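Local coordinates for protein thioredoxin (Bacillus cereus, PDB 3ZIT) that probably transfers electrons as a small thioredoxin-fold disulfide oxidoreductase of the glutaredoxin family, using a reversible disulfide, at residues P54-D59 against E69-L74. The protein carries 1 engineered substitution. Sequence-based numbering, arbitrary orientation. Where two conformers were deposited one is given.
Sequences PTVVID and EKLQQL
Val56 and Leu71 begin a small apolar interface that shows how a helix is laid against a sheet by a few aliphatic groups. Strand 55-58 and the helical segment 69-74 run nearly parallel, their axes approaching to 10.0 Å and inclined by 17°. Just before the strand, Pro54, preceded by a cis peptide bond, packs on Cys15 of the Cys12-Cys15 disulfide, probably the redox-active pair. Val56 offers its whole isopropyl head: the methyl Leu71 CD2 sits over the branch point, 3.8 Å from Val56 CB, with both valine methyls only slightly farther off. With CG1 anti to the backbone N (chi1 -177°) and CG2 anti to the carbonyl carbon, the two methyls splay beneath the leucine methyl, which comes down over CB, and the two side chains meet almost at right angles. Val57 points away from the helix, and its side chain packs on Tyr48. Ile58 then turns back and extends furthest. Its chain is stretched, chi2 166°, which carries CD1 forward between two leucines about one helical turn apart. Ile58 CD1 lies 4.0 Å from Leu71 CD2. On the Leu74 side, Ile58 CD1 comes to 3.8 Å from Leu74 CB. Leu71 CD2 is thus shared by both strand residues, whereas Leu74 contributes the root of its side chain. Both leucines also touch Val63 of the adjoining strand 61-64, which makes the helix bridge two neighbouring strands. The cis-proline and strand 55-58 that follows it, the hairpin to strand 61-64 and the closing helix 68-75 packed on the sheet form the C-terminal ββα half of the thioredoxin fold.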
loop_
_atom_site.group_PDB
_atom_site.type_symbol
_atom_site.label_atom_id
_atom_site.label_comp_id
_atom_site.label_asym_id
_atom_site.label_seq_id
_atom_site.Cartn_x
_atom_site.Cartn_y
_atom_site.Cartn_z
ATOM N N PRO B 54 -0.962 -4.242 -10.593
ATOM C CA PRO B 54 -1.440 -5.511 -9.946
ATOM C C PRO B 54 -2.891 -5.782 -10.374
ATOM O O PRO B 54 -3.686 -4.888 -10.613
ATOM C CB PRO B 54 -1.410 -5.162 -8.452
ATOM C CG PRO B 54 -1.588 -3.651 -8.422
ATOM C CD PRO B 54 -0.889 -3.121 -9.649
ATOM N N THR B 55 -3.180 -7.104 -10.385
ATOM C CA THR B 55 -4.549 -7.588 -10.456
ATOM C C THR B 55 -4.630 -8.700 -9.411
ATOM O O THR B 55 -3.704 -9.538 -9.364
ATOM C CB THR B 55 -4.908 -8.090 -11.850
ATOM O OG1 THR B 55 -5.030 -6.920 -12.707
ATOM C CG2 THR B 55 -6.291 -8.729 -11.868
ATOM N N VAL B 56 -5.670 -8.714 -8.594
ATOM C CA VAL B 56 -5.832 -9.729 -7.588
ATOM C C VAL B 56 -7.157 -10.422 -7.886
ATOM O O VAL B 56 -8.149 -9.754 -8.191
ATOM C CB VAL B 56 -5.825 -9.128 -6.188
ATOM C CG1 VAL B 56 -5.914 -10.212 -5.113
ATOM C CG2 VAL B 56 -4.548 -8.315 -5.956
ATOM N N VAL B 57 -7.177 -11.770 -7.760
ATOM C CA VAL B 57 -8.387 -12.561 -7.963
ATOM C C VAL B 57 -8.700 -13.195 -6.614
ATOM O O VAL B 57 -7.874 -13.901 -6.054
ATOM C CB VAL B 57 -8.226 -13.572 -9.089
ATOM C CG1 VAL B 57 -9.564 -14.248 -9.308
ATOM C CG2 VAL B 57 -7.763 -12.866 -10.341
ATOM N N ILE B 58 -9.921 -12.929 -6.093
ATOM C CA ILE B 58 -10.304 -13.362 -4.761
ATOM C C ILE B 58 -11.541 -14.231 -4.914
ATOM O O ILE B 58 -12.639 -13.724 -5.184
ATOM C CB ILE B 58 -10.588 -12.196 -3.862
ATOM C CG1 ILE B 58 -9.348 -11.303 -3.777
ATOM C CG2 ILE B 58 -11.034 -12.685 -2.458
ATOM C CD1 ILE B 58 -9.523 -9.990 -3.226
ATOM N N ASP B 59 -11.374 -15.559 -4.768
ATOM C CA ASP B 59 -12.504 -16.484 -4.960
ATOM C C ASP B 59 -13.217 -16.227 -6.283
ATOM O O ASP B 59 -14.458 -16.305 -6.352
ATOM C CB ASP B 59 -13.443 -16.396 -3.764
ATOM C CG ASP B 59 -14.225 -17.651 -3.554
ATOM O OD1 ASP B 59 -13.833 -18.733 -4.054
ATOM O OD2 ASP B 59 -15.276 -17.533 -2.871
ATOM N N GLU B 69 -9.075 -0.379 -0.874
ATOM C CA GLU B 69 -10.321 -0.536 -0.090
ATOM C C GLU B 69 -11.159 -1.705 -0.616
ATOM O O GLU B 69 -11.711 -2.454 0.155
ATOM C CB GLU B 69 -11.120 0.775 -0.009
ATOM C CG GLU B 69 -10.428 1.801 0.871
ATOM C CD GLU B 69 -11.326 2.744 1.679
ATOM O OE1 GLU B 69 -11.996 3.618 1.066
ATOM O OE2 GLU B 69 -11.374 2.652 2.918
ATOM N N LYS B 70 -11.205 -1.882 -1.915
ATOM C CA LYS B 70 -11.985 -3.006 -2.491
ATOM C C LYS B 70 -11.310 -4.307 -2.106
ATOM O O LYS B 70 -11.978 -5.269 -1.738
ATOM C CB LYS B 70 -12.007 -2.849 -4.006
ATOM C CG LYS B 70 -12.732 -3.933 -4.719
ATOM C CD LYS B 70 -14.126 -3.877 -4.467
ATOM C CE LYS B 70 -14.936 -4.712 -5.462
ATOM N NZ LYS B 70 -16.338 -4.696 -5.083
ATOM N N LEU B 71 -9.991 -4.391 -2.119
ATOM C CA LEU B 71 -9.306 -5.609 -1.600
ATOM C C LEU B 71 -9.667 -5.891 -0.154
ATOM O O LEU B 71 -9.921 -7.038 0.186
ATOM C CB LEU B 71 -7.824 -5.430 -1.761
ATOM C CG LEU B 71 -7.175 -5.433 -3.021
ATOM C CD1 LEU B 71 -5.607 -5.563 -2.586
ATOM C CD2 LEU B 71 -7.489 -6.646 -3.805
ATOM N N GLN B 72 -9.596 -4.860 0.670
ATOM C CA GLN B 72 -9.889 -5.050 2.061
ATOM C C GLN B 72 -11.271 -5.634 2.207
ATOM O O GLN B 72 -11.470 -6.525 3.039
ATOM C CB GLN B 72 -9.857 -3.720 2.795
ATOM C CG GLN B 72 -8.559 -3.211 3.129
ATOM C CD GLN B 72 -8.689 -2.125 4.158
ATOM O OE1 GLN B 72 -7.853 -2.011 5.021
ATOM N NE2 GLN B 72 -9.732 -1.316 4.062
ATOM N N GLN B 73 -12.279 -5.058 1.506
ATOM C CA GLN B 73 -13.638 -5.524 1.604
ATOM C C GLN B 73 -13.758 -6.981 1.192
ATOM O O GLN B 73 -14.293 -7.773 1.907
ATOM C CB GLN B 73 -14.551 -4.653 0.675
ATOM C CG GLN B 73 -14.907 -3.236 1.107
ATOM C CD GLN B 73 -15.402 -2.316 0.000
ATOM O OE1 GLN B 73 -15.973 -2.670 -1.118
ATOM N NE2 GLN B 73 -15.223 -1.043 0.324
ATOM N N LEU B 74 -13.206 -7.319 0.046
ATOM C CA LEU B 74 -13.349 -8.700 -0.472
ATOM C C LEU B 74 -12.610 -9.738 0.352
ATOM O O LEU B 74 -12.961 -10.886 0.367
ATOM C CB LEU B 74 -12.902 -8.752 -1.920
ATOM C CG LEU B 74 -13.804 -8.048 -2.908
ATOM C CD1 LEU B 74 -13.189 -8.108 -4.270
ATOM C CD2 LEU B 74 -15.284 -8.528 -2.911
#